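Local coordinates for uncharacterized protein PA2218 (Pseudomonas aeruginosa, PDB 2HDW) that is uncharacterised but has an alpha/beta hydrolase fold and probably acts as a hydrolase, at residues 193-201 against 359-367; 301-311 against 323-333. All coordinates share one frame; numbering follows the deposited sequence.

Contact 1. Residues 193-201 against 359-367; sequences KRVKAVVTS and IAGFFDEHL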
ATOM      1  N   LYS A 193      -1.262 -11.739  14.393  1.00 10.07           N
ATOM      2  CA  LYS A 193      -1.450 -11.245  15.753  1.00 10.09           C
ATOM      3  C   LYS A 193      -0.296 -10.426  16.333  1.00 10.56           C
ATOM      4  O   LYS A 193      -0.433  -9.831  17.404  1.00  9.12           O
ATOM      5  CB  LYS A 193      -1.773 -12.418  16.681  1.00  9.04           C
ATOM      6  CG  LYS A 193      -2.948 -13.266  16.195  1.00  8.99           C
ATOM      7  CD  LYS A 193      -4.200 -12.417  15.967  1.00 10.61           C
ATOM      8  CE  LYS A 193      -5.375 -13.284  15.503  1.00 10.23           C
ATOM      9  NZ  LYS A 193      -6.598 -12.487  15.192  1.00  9.35           N
ATOM     10  N   ARG A 194       0.836 -10.399  15.637  1.00  9.26           N
ATOM     11  CA  ARG A 194       1.983  -9.623  16.102  1.00  8.77           C
ATOM     12  C   ARG A 194       1.737  -8.120  15.932  1.00  9.82           C
ATOM     13  O   ARG A 194       2.235  -7.317  16.719  1.00 10.14           O
ATOM     14  CB  ARG A 194       3.238 -10.023  15.329  1.00  8.64           C
ATOM     15  CG  ARG A 194       3.622 -11.492  15.451  1.00  6.29           C
ATOM     16  CD  ARG A 194       4.771 -11.815  14.517  1.00  9.75           C
ATOM     17  NE  ARG A 194       4.409 -11.548  13.130  1.00  7.36           N
ATOM     18  CZ  ARG A 194       5.267 -11.534  12.116  1.00 10.74           C
ATOM     19  NH1 ARG A 194       6.556 -11.779  12.327  1.00  7.79           N
ATOM     20  NH2 ARG A 194       4.837 -11.246  10.887  1.00  7.20           N
ATOM     21  N   VAL A 195       0.972  -7.740  14.906  1.00  9.03           N
ATOM     22  CA  VAL A 195       0.684  -6.330  14.641  1.00  9.42           C
ATOM     23  C   VAL A 195      -0.317  -5.813  15.678  1.00 11.32           C
ATOM     24  O   VAL A 195      -1.453  -6.291  15.763  1.00 10.36           O
ATOM     25  CB  VAL A 195       0.132  -6.137  13.208  1.00  8.10           C
ATOM     26  CG1 VAL A 195       0.005  -4.658  12.891  1.00  6.23           C
ATOM     27  CG2 VAL A 195       1.060  -6.814  12.200  1.00  7.90           C
ATOM     28  N   LYS A 196       0.123  -4.830  16.461  1.00  9.96           N
ATOM     29  CA  LYS A 196      -0.670  -4.269  17.555  1.00 11.13           C
ATOM     30  C   LYS A 196      -1.757  -3.251  17.229  1.00 10.73           C
ATOM     31  O   LYS A 196      -2.724  -3.125  17.976  1.00  9.18           O
ATOM     32  CB  LYS A 196       0.270  -3.655  18.598  1.00 11.72           C
ATOM     33  CG  LYS A 196       1.256  -4.638  19.215  1.00 11.08           C
ATOM     34  CD  LYS A 196       0.543  -5.830  19.841  1.00 17.11           C
ATOM     35  CE  LYS A 196       1.443  -6.554  20.839  1.00 17.66           C
ATOM     36  NZ  LYS A 196       2.712  -7.002  20.225  1.00 19.18           N
ATOM     37  N   ALA A 197      -1.593  -2.514  16.141  1.00  9.83           N
ATOM     38  CA  ALA A 197      -2.571  -1.502  15.759  1.00 10.87           C
ATOM     39  C   ALA A 197      -2.426  -1.245  14.271  1.00 10.54           C
ATOM     40  O   ALA A 197      -1.377  -1.531  13.695  1.00 11.34           O
ATOM     41  CB  ALA A 197      -2.333  -0.213  16.546  1.00 10.19           C
ATOM     42  N   VAL A 198      -3.472  -0.698  13.656  1.00 10.21           N
ATOM     43  CA  VAL A 198      -3.460  -0.440  12.225  1.00  8.99           C
ATOM     44  C   VAL A 198      -4.214   0.828  11.836  1.00  8.99           C
ATOM     45  O   VAL A 198      -5.302   1.107  12.345  1.00  8.38           O
ATOM     46  CB  VAL A 198      -4.084  -1.634  11.441  1.00  9.62           C
ATOM     47  CG1 VAL A 198      -5.534  -1.852  11.884  1.00  8.04           C
ATOM     48  CG2 VAL A 198      -4.024  -1.370   9.940  1.00  9.85           C
ATOM     49  N   VAL A 199      -3.607   1.583  10.924  1.00  8.89           N
ATOM     50  CA  VAL A 199      -4.176   2.815  10.384  1.00  7.61           C
ATOM     51  C   VAL A 199      -4.259   2.644   8.876  1.00  7.47           C
ATOM     52  O   VAL A 199      -3.360   2.067   8.276  1.00  6.69           O
ATOM     53  CB  VAL A 199      -3.258   4.037  10.641  1.00  7.73           C
ATOM     54  CG1 VAL A 199      -3.666   5.199   9.725  1.00  5.78           C
ATOM     55  CG2 VAL A 199      -3.343   4.461  12.088  1.00  5.51           C
ATOM     56  N   THR A 200      -5.341   3.120   8.264  1.00  9.53           N
ATOM     57  CA  THR A 200      -5.466   3.058   6.813  1.00  7.39           C
ATOM     58  C   THR A 200      -5.650   4.499   6.360  1.00  8.17           C
ATOM     59  O   THR A 200      -6.271   5.299   7.063  1.00  8.63           O
ATOM     60  CB  THR A 200      -6.687   2.227   6.342  1.00  9.69           C
ATOM     61  OG1 THR A 200      -7.893   2.781   6.884  1.00 11.05           O
ATOM     62  CG2 THR A 200      -6.545   0.773   6.768  1.00 10.71           C
ATOM     63  N   SER A 201      -5.094   4.840   5.205  1.00  8.19           N
ATOM     64  CA  SER A 201      -5.226   6.198   4.693  1.00  9.37           C
ATOM     65  C   SER A 201      -5.836   6.179   3.293  1.00  9.86           C
ATOM     66  O   SER A 201      -5.307   5.525   2.393  1.00 11.52           O
ATOM     67  CB  SER A 201      -3.858   6.887   4.662  1.00  6.80           C
ATOM     68  OG  SER A 201      -3.989   8.271   4.376  1.00  9.28           O
ATOM     69  N   ILE A 359      -1.828  10.372  13.632  1.00 12.70           N
ATOM     70  CA  ILE A 359      -1.294   9.056  13.336  1.00 11.15           C
ATOM     71  C   ILE A 359      -0.203   8.714  14.355  1.00 11.94           C
ATOM     72  O   ILE A 359      -0.188   7.614  14.904  1.00 11.55           O
ATOM     73  CB  ILE A 359      -0.738   8.993  11.896  1.00 12.00           C
ATOM     74  CG1 ILE A 359      -1.886   9.206  10.896  1.00 10.00           C
ATOM     75  CG2 ILE A 359      -0.069   7.651  11.655  1.00  6.63           C
ATOM     76  CD1 ILE A 359      -1.461   9.240   9.437  1.00 10.58           C
ATOM     77  N   ALA A 360       0.692   9.663  14.624  1.00 12.04           N
ATOM     78  CA  ALA A 360       1.761   9.445  15.595  1.00 11.48           C
ATOM     79  C   ALA A 360       1.155   9.240  16.988  1.00 12.34           C
ATOM     80  O   ALA A 360       1.570   8.347  17.737  1.00 11.77           O
ATOM     81  CB  ALA A 360       2.713  10.645  15.608  1.00 12.33           C
ATOM     82  N   GLY A 361       0.179  10.077  17.332  1.00 10.51           N
ATOM     83  CA  GLY A 361      -0.469   9.970  18.628  1.00 10.33           C
ATOM     84  C   GLY A 361      -1.142   8.618  18.781  1.00 12.32           C
ATOM     85  O   GLY A 361      -1.121   8.015  19.853  1.00 12.64           O
ATOM     86  N   PHE A 362      -1.743   8.142  17.696  1.00 11.45           N
ATOM     87  CA  PHE A 362      -2.420   6.851  17.684  1.00 11.33           C
ATOM     88  C   PHE A 362      -1.435   5.730  18.020  1.00 11.95           C
ATOM     89  O   PHE A 362      -1.668   4.933  18.933  1.00 12.17           O
ATOM     90  CB  PHE A 362      -3.024   6.607  16.299  1.00 10.19           C
ATOM     91  CG  PHE A 362      -3.668   5.258  16.133  1.00 10.84           C
ATOM     92  CD1 PHE A 362      -4.934   5.008  16.649  1.00 12.61           C
ATOM     93  CD2 PHE A 362      -3.026   4.254  15.415  1.00 10.48           C
ATOM     94  CE1 PHE A 362      -5.557   3.774  16.446  1.00 13.12           C
ATOM     95  CE2 PHE A 362      -3.640   3.013  15.205  1.00 12.60           C
ATOM     96  CZ  PHE A 362      -4.909   2.776  15.720  1.00 10.99           C
ATOM     97  N   PHE A 363      -0.333   5.665  17.279  1.00 12.29           N
ATOM     98  CA  PHE A 363       0.648   4.619  17.526  1.00 11.89           C
ATOM     99  C   PHE A 363       1.402   4.815  18.836  1.00 11.75           C
ATOM    100  O   PHE A 363       1.808   3.839  19.456  1.00 10.05           O
ATOM    101  CB  PHE A 363       1.626   4.503  16.352  1.00 11.62           C
ATOM    102  CG  PHE A 363       1.015   3.891  15.117  1.00  9.69           C
ATOM    103  CD1 PHE A 363       0.480   2.606  15.157  1.00  9.94           C
ATOM    104  CD2 PHE A 363       0.977   4.596  13.917  1.00  9.79           C
ATOM    105  CE1 PHE A 363      -0.086   2.026  14.017  1.00  7.82           C
ATOM    106  CE2 PHE A 363       0.415   4.029  12.767  1.00  9.51           C
ATOM    107  CZ  PHE A 363      -0.116   2.743  12.819  1.00 11.66           C
ATOM    108  N   ASP A 364       1.589   6.061  19.265  1.00 13.24           N
ATOM    109  CA  ASP A 364       2.284   6.293  20.535  1.00 15.22           C
ATOM    110  C   ASP A 364       1.520   5.589  21.653  1.00 15.28           C
ATOM    111  O   ASP A 364       2.112   4.967  22.531  1.00 13.78           O
ATOM    112  CB  ASP A 364       2.380   7.788  20.870  1.00 16.01           C
ATOM    113  CG  ASP A 364       3.511   8.488  20.130  1.00 20.41           C
ATOM    114  OD1 ASP A 364       4.586   7.872  19.959  1.00 20.80           O
ATOM    115  OD2 ASP A 364       3.332   9.661  19.728  1.00 22.20           O
ATOM    116  N   GLU A 365       0.198   5.684  21.614  1.00 15.31           N
ATOM    117  CA  GLU A 365      -0.614   5.054  22.640  1.00 17.11           C
ATOM    118  C   GLU A 365      -0.700   3.546  22.501  1.00 17.80           C
ATOM    119  O   GLU A 365      -0.514   2.813  23.471  1.00 20.31           O
ATOM    120  CB  GLU A 365      -2.038   5.599  22.631  1.00 18.48           C
ATOM    121  CG  GLU A 365      -2.847   5.049  23.794  1.00 22.85           C
ATOM    122  CD  GLU A 365      -4.327   5.263  23.648  1.00 25.82           C
ATOM    123  OE1 GLU A 365      -4.735   6.389  23.290  1.00 29.26           O
ATOM    124  OE2 GLU A 365      -5.084   4.304  23.906  1.00 28.71           O
ATOM    125  N   HIS A 366      -0.974   3.080  21.291  1.00 16.69           N
ATOM    126  CA  HIS A 366      -1.144   1.653  21.061  1.00 17.07           C
ATOM    127  C   HIS A 366       0.105   0.795  20.888  1.00 18.51           C
ATOM    128  O   HIS A 366       0.034  -0.427  21.009  1.00 19.61           O
ATOM    129  CB  HIS A 366      -2.095   1.456  19.881  1.00 16.92           C
ATOM    130  CG  HIS A 366      -3.422   2.120  20.076  1.00 17.20           C
ATOM    131  ND1 HIS A 366      -4.235   1.849  21.155  1.00 18.14           N
ATOM    132  CD2 HIS A 366      -4.066   3.060  19.345  1.00 16.53           C
ATOM    133  CE1 HIS A 366      -5.324   2.594  21.080  1.00 17.88           C
ATOM    134  NE2 HIS A 366      -5.245   3.337  19.991  1.00 18.84           N
ATOM    135  N   LEU A 367       1.243   1.412  20.597  1.00 17.56           N
ATOM    136  CA  LEU A 367       2.469   0.643  20.447  1.00 19.11           C
ATOM    137  C   LEU A 367       3.303   0.734  21.727  1.00 19.70           C
ATOM    138  O   LEU A 367       4.530   0.530  21.657  1.00 19.29           O
ATOM    139  CB  LEU A 367       3.269   1.154  19.245  1.00 17.53           C
ATOM    140  CG  LEU A 367       3.082   0.404  17.919  1.00 19.52           C
ATOM    141  CD1 LEU A 367       1.634  -0.002  17.718  1.00 14.50           C
ATOM    142  CD2 LEU A 367       3.577   1.273  16.779  1.00 16.69           C
ATOM    143  OXT LEU A 367       2.706   0.993  22.796  1.00 21.66           O
TER

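Contact 2. Residues 301-311 against 323-333; sequences IKEISPRPILL and SETAYAAAAEP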
ATOM      1  N   ILE A 301     -12.026  -9.224   9.223  1.00  8.52           N
ATOM      2  CA  ILE A 301     -11.747  -7.893   9.739  1.00  8.12           C
ATOM      3  C   ILE A 301     -12.159  -7.679  11.198  1.00  8.66           C
ATOM      4  O   ILE A 301     -11.512  -6.926  11.921  1.00  7.09           O
ATOM      5  CB  ILE A 301     -12.412  -6.820   8.841  1.00  9.03           C
ATOM      6  CG1 ILE A 301     -11.952  -5.429   9.270  1.00  8.42           C
ATOM      7  CG2 ILE A 301     -13.935  -6.958   8.894  1.00  9.23           C
ATOM      8  CD1 ILE A 301     -12.401  -4.326   8.339  1.00  9.79           C
ATOM      9  N   LYS A 302     -13.222  -8.345  11.641  1.00  9.06           N
ATOM     10  CA  LYS A 302     -13.680  -8.195  13.020  1.00 10.62           C
ATOM     11  C   LYS A 302     -12.725  -8.835  14.022  1.00 11.17           C
ATOM     12  O   LYS A 302     -12.822  -8.584  15.228  1.00 11.08           O
ATOM     13  CB  LYS A 302     -15.076  -8.799  13.197  1.00 11.18           C
ATOM     14  CG  LYS A 302     -16.180  -8.027  12.495  1.00 13.25           C
ATOM     15  CD  LYS A 302     -17.524  -8.740  12.652  1.00 17.67           C
ATOM     16  CE  LYS A 302     -18.660  -7.935  12.036  1.00 19.57           C
ATOM     17  NZ  LYS A 302     -19.960  -8.670  12.073  1.00 26.25           N
ATOM     18  N   GLU A 303     -11.804  -9.654  13.522  1.00  8.43           N
ATOM     19  CA  GLU A 303     -10.844 -10.323  14.386  1.00  8.21           C
ATOM     20  C   GLU A 303      -9.585  -9.511  14.632  1.00  7.71           C
ATOM     21  O   GLU A 303      -8.600 -10.014  15.175  1.00  7.27           O
ATOM     22  CB  GLU A 303     -10.523 -11.719  13.841  1.00  7.43           C
ATOM     23  CG  GLU A 303     -11.703 -12.668  14.049  1.00  8.66           C
ATOM     24  CD  GLU A 303     -11.483 -14.050  13.480  1.00  9.42           C
ATOM     25  OE1 GLU A 303     -10.334 -14.535  13.498  1.00 10.75           O
ATOM     26  OE2 GLU A 303     -12.473 -14.659  13.029  1.00 12.22           O
ATOM     27  N   ILE A 304      -9.625  -8.248  14.219  1.00  7.49           N
ATOM     28  CA  ILE A 304      -8.525  -7.339  14.485  1.00  8.26           C
ATOM     29  C   ILE A 304      -8.764  -6.966  15.948  1.00  9.19           C
ATOM     30  O   ILE A 304      -7.826  -6.862  16.743  1.00  7.35           O
ATOM     31  CB  ILE A 304      -8.590  -6.080  13.576  1.00  7.57           C
ATOM     32  CG1 ILE A 304      -8.100  -6.443  12.166  1.00  9.80           C
ATOM     33  CG2 ILE A 304      -7.731  -4.956  14.158  1.00  8.11           C
ATOM     34  CD1 ILE A 304      -8.319  -5.353  11.124  1.00  8.18           C
ATOM     35  N   SER A 305     -10.032  -6.783  16.308  1.00  9.52           N
ATOM     36  CA  SER A 305     -10.381  -6.451  17.695  1.00  9.96           C
ATOM     37  C   SER A 305      -9.868  -7.605  18.562  1.00 10.22           C
ATOM     38  O   SER A 305      -9.839  -8.751  18.110  1.00 11.40           O
ATOM     39  CB  SER A 305     -11.900  -6.324  17.840  1.00 11.94           C
ATOM     40  OG  SER A 305     -12.277  -6.113  19.195  1.00 14.21           O
ATOM     41  N   PRO A 306      -9.492  -7.334  19.828  1.00  9.37           N
ATOM     42  CA  PRO A 306      -9.482  -6.074  20.583  1.00  9.06           C
ATOM     43  C   PRO A 306      -8.489  -5.003  20.127  1.00  8.06           C
ATOM     44  O   PRO A 306      -8.480  -3.905  20.686  1.00  8.52           O
ATOM     45  CB  PRO A 306      -9.186  -6.523  22.021  1.00  9.19           C
ATOM     46  CG  PRO A 306      -9.575  -7.962  22.038  1.00 13.89           C
ATOM     47  CD  PRO A 306      -9.106  -8.452  20.701  1.00  9.78           C
ATOM     48  N   ARG A 307      -7.642  -5.311  19.150  1.00  8.99           N
ATOM     49  CA  ARG A 307      -6.674  -4.321  18.657  1.00  9.30           C
ATOM     50  C   ARG A 307      -7.432  -3.203  17.934  1.00  9.16           C
ATOM     51  O   ARG A 307      -8.439  -3.460  17.283  1.00 10.47           O
ATOM     52  CB  ARG A 307      -5.665  -4.984  17.716  1.00  7.85           C
ATOM     53  CG  ARG A 307      -4.727  -5.956  18.425  1.00 12.06           C
ATOM     54  CD  ARG A 307      -4.008  -6.854  17.430  1.00  9.14           C
ATOM     55  NE  ARG A 307      -4.943  -7.730  16.719  1.00 10.84           N
ATOM     56  CZ  ARG A 307      -4.641  -8.401  15.610  1.00 11.02           C
ATOM     57  NH1 ARG A 307      -3.431  -8.296  15.076  1.00  9.42           N
ATOM     58  NH2 ARG A 307      -5.550  -9.178  15.031  1.00 11.24           N
ATOM     59  N   PRO A 308      -6.940  -1.952  18.027  1.00  9.54           N
ATOM     60  CA  PRO A 308      -7.542  -0.762  17.419  1.00  9.17           C
ATOM     61  C   PRO A 308      -7.287  -0.484  15.939  1.00  9.74           C
ATOM     62  O   PRO A 308      -6.208  -0.758  15.410  1.00  7.83           O
ATOM     63  CB  PRO A 308      -6.999   0.355  18.291  1.00 10.54           C
ATOM     64  CG  PRO A 308      -5.576  -0.092  18.477  1.00  9.88           C
ATOM     65  CD  PRO A 308      -5.724  -1.587  18.776  1.00  9.01           C
ATOM     66  N   ILE A 309      -8.302   0.094  15.297  1.00  9.86           N
ATOM     67  CA  ILE A 309      -8.242   0.467  13.886  1.00 10.89           C
ATOM     68  C   ILE A 309      -8.614   1.938  13.741  1.00 10.47           C
ATOM     69  O   ILE A 309      -9.585   2.399  14.342  1.00 10.53           O
ATOM     70  CB  ILE A 309      -9.260  -0.304  13.024  1.00 10.92           C
ATOM     71  CG1 ILE A 309      -9.023  -1.810  13.109  1.00 13.00           C
ATOM     72  CG2 ILE A 309      -9.145   0.145  11.580  1.00 11.67           C
ATOM     73  CD1 ILE A 309     -10.080  -2.601  12.368  1.00 11.89           C
ATOM     74  N   LEU A 310      -7.836   2.667  12.950  1.00 10.73           N
ATOM     75  CA  LEU A 310      -8.113   4.073  12.683  1.00  9.34           C
ATOM     76  C   LEU A 310      -8.115   4.227  11.167  1.00 10.63           C
ATOM     77  O   LEU A 310      -7.066   4.150  10.532  1.00 12.21           O
ATOM     78  CB  LEU A 310      -7.032   4.978  13.294  1.00  9.55           C
ATOM     79  CG  LEU A 310      -7.081   6.449  12.845  1.00 11.20           C
ATOM     80  CD1 LEU A 310      -8.434   7.060  13.216  1.00  9.10           C
ATOM     81  CD2 LEU A 310      -5.948   7.237  13.487  1.00  9.61           C
ATOM     82  N   LEU A 311      -9.290   4.407  10.578  1.00  9.32           N
ATOM     83  CA  LEU A 311      -9.373   4.585   9.137  1.00 10.13           C
ATOM     84  C   LEU A 311      -9.477   6.085   8.878  1.00 10.59           C
ATOM     85  O   LEU A 311     -10.358   6.752   9.418  1.00 12.48           O
ATOM     86  CB  LEU A 311     -10.591   3.849   8.573  1.00  8.19           C
ATOM     87  CG  LEU A 311     -10.628   2.347   8.888  1.00 10.35           C
ATOM     88  CD1 LEU A 311     -11.430   2.134  10.163  1.00  9.78           C
ATOM     89  CD2 LEU A 311     -11.278   1.573   7.738  1.00  8.91           C
ATOM     90  N   SER A 323     -13.723   3.198   2.975  1.00  8.91           N
ATOM     91  CA  SER A 323     -13.473   3.244   4.416  1.00  8.04           C
ATOM     92  C   SER A 323     -14.771   3.123   5.207  1.00  7.47           C
ATOM     93  O   SER A 323     -14.788   2.582   6.316  1.00  7.23           O
ATOM     94  CB  SER A 323     -12.777   4.549   4.796  1.00  8.29           C
ATOM     95  OG  SER A 323     -11.484   4.606   4.238  1.00 13.40           O
ATOM     96  N   GLU A 324     -15.858   3.639   4.638  1.00  9.19           N
ATOM     97  CA  GLU A 324     -17.155   3.581   5.301  1.00 10.14           C
ATOM     98  C   GLU A 324     -17.634   2.137   5.352  1.00  9.33           C
ATOM     99  O   GLU A 324     -18.261   1.722   6.326  1.00  8.82           O
ATOM    100  CB  GLU A 324     -18.161   4.456   4.560  1.00 13.25           C
ATOM    101  CG  GLU A 324     -17.734   5.908   4.497  1.00 15.95           C
ATOM    102  CD  GLU A 324     -18.718   6.780   3.750  1.00 19.40           C
ATOM    103  OE1 GLU A 324     -19.186   6.353   2.677  1.00 21.39           O
ATOM    104  OE2 GLU A 324     -19.016   7.892   4.233  1.00 20.48           O
ATOM    105  N   THR A 325     -17.326   1.380   4.303  1.00  7.93           N
ATOM    106  CA  THR A 325     -17.694  -0.031   4.231  1.00 10.43           C
ATOM    107  C   THR A 325     -16.838  -0.805   5.238  1.00 10.85           C
ATOM    108  O   THR A 325     -17.350  -1.604   6.017  1.00 10.32           O
ATOM    109  CB  THR A 325     -17.459  -0.607   2.800  1.00 11.21           C
ATOM    110  OG1 THR A 325     -18.419  -0.048   1.893  1.00 18.59           O
ATOM    111  CG2 THR A 325     -17.602  -2.128   2.789  1.00 10.40           C
ATOM    112  N   ALA A 326     -15.532  -0.551   5.225  1.00 11.68           N
ATOM    113  CA  ALA A 326     -14.623  -1.232   6.139  1.00 10.64           C
ATOM    114  C   ALA A 326     -14.958  -0.895   7.591  1.00  9.99           C
ATOM    115  O   ALA A 326     -14.957  -1.772   8.454  1.00  9.07           O
ATOM    116  CB  ALA A 326     -13.175  -0.849   5.822  1.00  9.49           C
ATOM    117  N   TYR A 327     -15.250   0.374   7.861  1.00  9.71           N
ATOM    118  CA  TYR A 327     -15.593   0.789   9.213  1.00  9.89           C
ATOM    119  C   TYR A 327     -16.837   0.053   9.703  1.00 10.93           C
ATOM    120  O   TYR A 327     -16.875  -0.420  10.835  1.00 11.93           O
ATOM    121  CB  TYR A 327     -15.837   2.296   9.267  1.00 10.08           C
ATOM    122  CG  TYR A 327     -16.314   2.789  10.616  1.00 10.99           C
ATOM    123  CD1 TYR A 327     -15.431   2.923  11.689  1.00 11.80           C
ATOM    124  CD2 TYR A 327     -17.651   3.124  10.818  1.00 12.46           C
ATOM    125  CE1 TYR A 327     -15.870   3.383  12.934  1.00 11.37           C
ATOM    126  CE2 TYR A 327     -18.105   3.585  12.054  1.00 14.25           C
ATOM    127  CZ  TYR A 327     -17.210   3.714  13.105  1.00 15.04           C
ATOM    128  OH  TYR A 327     -17.653   4.197  14.314  1.00 14.18           O
ATOM    129  N   ALA A 328     -17.855  -0.050   8.851  1.00 12.69           N
ATOM    130  CA  ALA A 328     -19.090  -0.731   9.240  1.00 12.36           C
ATOM    131  C   ALA A 328     -18.850  -2.214   9.479  1.00 13.16           C
ATOM    132  O   ALA A 328     -19.459  -2.814  10.373  1.00 12.62           O
ATOM    133  CB  ALA A 328     -20.159  -0.546   8.167  1.00 13.67           C
ATOM    134  N   ALA A 329     -17.958  -2.798   8.683  1.00 11.65           N
ATOM    135  CA  ALA A 329     -17.628  -4.215   8.795  1.00 11.07           C
ATOM    136  C   ALA A 329     -16.776  -4.539  10.013  1.00 10.79           C
ATOM    137  O   ALA A 329     -16.858  -5.642  10.555  1.00  9.12           O
ATOM    138  CB  ALA A 329     -16.907  -4.677   7.536  1.00 13.49           C
ATOM    139  N   ALA A 330     -15.959  -3.580  10.439  1.00 10.88           N
ATOM    140  CA  ALA A 330     -15.064  -3.767  11.581  1.00 11.08           C
ATOM    141  C   ALA A 330     -15.770  -3.753  12.934  1.00 12.54           C
ATOM    142  O   ALA A 330     -16.949  -3.426  13.028  1.00 12.48           O
ATOM    143  CB  ALA A 330     -13.978  -2.699  11.561  1.00  6.81           C
ATOM    144  N   ALA A 331     -15.025  -4.101  13.980  1.00 13.52           N
ATOM    145  CA  ALA A 331     -15.548  -4.130  15.342  1.00 13.62           C
ATOM    146  C   ALA A 331     -14.749  -3.148  16.191  1.00 14.15           C
ATOM    147  O   ALA A 331     -13.636  -2.780  15.826  1.00 12.65           O
ATOM    148  CB  ALA A 331     -15.419  -5.538  15.919  1.00 13.86           C
ATOM    149  N   GLU A 332     -15.314  -2.714  17.314  1.00 14.64           N
ATOM    150  CA  GLU A 332     -14.604  -1.788  18.196  1.00 15.87           C
ATOM    151  C   GLU A 332     -13.423  -2.552  18.792  1.00 15.62           C
ATOM    152  O   GLU A 332     -13.492  -3.764  18.972  1.00 15.02           O
ATOM    153  CB  GLU A 332     -15.522  -1.291  19.319  1.00 16.64           C
ATOM    154  CG  GLU A 332     -16.694  -0.425  18.850  1.00 16.63           C
ATOM    155  CD  GLU A 332     -16.270   0.950  18.351  1.00 16.37           C
ATOM    156  OE1 GLU A 332     -17.135   1.677  17.815  1.00 16.52           O
ATOM    157  OE2 GLU A 332     -15.083   1.312  18.498  1.00 14.39           O
ATOM    158  N   PRO A 333     -12.319  -1.856  19.099  1.00 15.65           N
ATOM    159  CA  PRO A 333     -12.123  -0.413  18.919  1.00 14.43           C
ATOM    160  C   PRO A 333     -11.850  -0.001  17.474  1.00 13.35           C
ATOM    161  O   PRO A 333     -10.940  -0.525  16.824  1.00 12.26           O
ATOM    162  CB  PRO A 333     -10.946  -0.114  19.840  1.00 14.83           C
ATOM    163  CG  PRO A 333     -10.134  -1.371  19.745  1.00 16.70           C
ATOM    164  CD  PRO A 333     -11.169  -2.467  19.790  1.00 15.46           C
TER
HETATM  165  O   HOH W   1     -12.350  -5.221  13.981  1.00 10.14           O
HETATM  166  O   HOH W   2     -10.843  -3.625  15.880  1.00  9.69           O

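Contact 1. Residues 193-201 against 359-367
Val199 and Phe362 make the closest approach between strand 197-201 and the last helix of the chain: the methyl CG2 of Val199 lies 3.3 Å from CD2 of Phe362, on an oblique line to the ring. The valine and the phenylalanine reach past each other rather than meeting end on, and the same methyl comes to CZ of Phe363 at 3.7 Å, so one branch of a valine is shared by two rings. With CG1 anti to the backbone N (chi1 163°), CG2 of Val199 is left beside the N, anti to the carbonyl carbon. A beta-branched residue suits the place, being at home in a strand and offering a short, stiff branch to aromatic neighbours.

Ala197 is the second apolar centre. Its CB is 3.7 Å from CE2 of Phe362 and equally near CB of His366, while CD1 of Leu367 closes in from the end of the helix; a single methyl fits where several larger side chains converge. CB of Lys196 also meets Leu367 CD1, at 4.0 Å, but its chain then bends away and its ammonium group pairs with Glu171.

The aromatic groups also order each other. CD2 of Phe362 stands 3.8 Å above the centre of the Phe363 ring, and His366 CD2 lies over the rim of one face of Phe362. The backbone oxygen of Ala197 approaches the edge of Phe363 in the ring plane.

The short strand and helix axes are 9.2 Å apart and nearly antiparallel, at 168°. Strand 197-201 is held between strands 173-178 and 309-314, and helix 356-366 packs across these neighbours too, with Phe363 on Ile176 and Phe362 on Leu310. On the other face of the sheet, Val198 meets helix 180-191, giving the layered alpha/beta/alpha arrangement of this fold.

Contact 2. Residues 301-311 against 323-333
Ile301 and Leu311 carry the tight part of this contact by gripping the alanine-rich helix 320-329 and its exit. Leu311 CD2 lies 3.6 Å from CB of Ala326. With CG1 anti to its backbone N (chi1 -172°), Ile301 sends CD1 to within 3.9 Å of Ala330 CB, which Ile309 CD1 also touches. The small methyls of Ala326 and Ala330 let the branched chains come close to the backbone of the helix and the turn that leaves it.

The solvent side belongs to exposed Lys302, whose extended aliphatic chain passes the carbonyl oxygen of Ala329, and to Glu332, whose OE2 bonds to Lys334 N.

Ser305 OG donates to Glu332 O at 2.7 Å, in the carbonyl plane, and Ile309 N to Pro333 O at 3.1 Å, with the donor 31° off the plane of the Pro333 carbonyl. Pro333, after a cis peptide bond, sets its CG against Pro308 CB and near Pro306 O. Water 1 bridges Ile301 O and Ala331 N; water 2 bridges Arg307 O and Ala331 O. Beyond the apolar helix seam, then, a serine hydroxyl, a backbone N-H and two waters satisfy backbone groups of the connection into strand 334-339.

Overall arrangement
Contacts 1 and 2 lie with their centres about 13 Å apart and share one sheet, since strands 197-201 and 309-314 run side by side in it. Backbone pairing joins them: Thr200 N is 3.0 Å from Leu310 O, a probable hydrogen bond. A separate side-chain tie comes from the Arg307 guanidinium, whose NH1 is 2.9 Å from Val195 O, probably also hydrogen-bonded. Both segments of contact 2 fall, in sequence, between the two segments of contact 1, whose helix 356-366 also touches Pro308. Contact 2 belongs to the beta-alpha-beta unit that brings in one of the sheet's edge strands, 334-339, whereas contact 1 packs the C-terminal helix on more central strands.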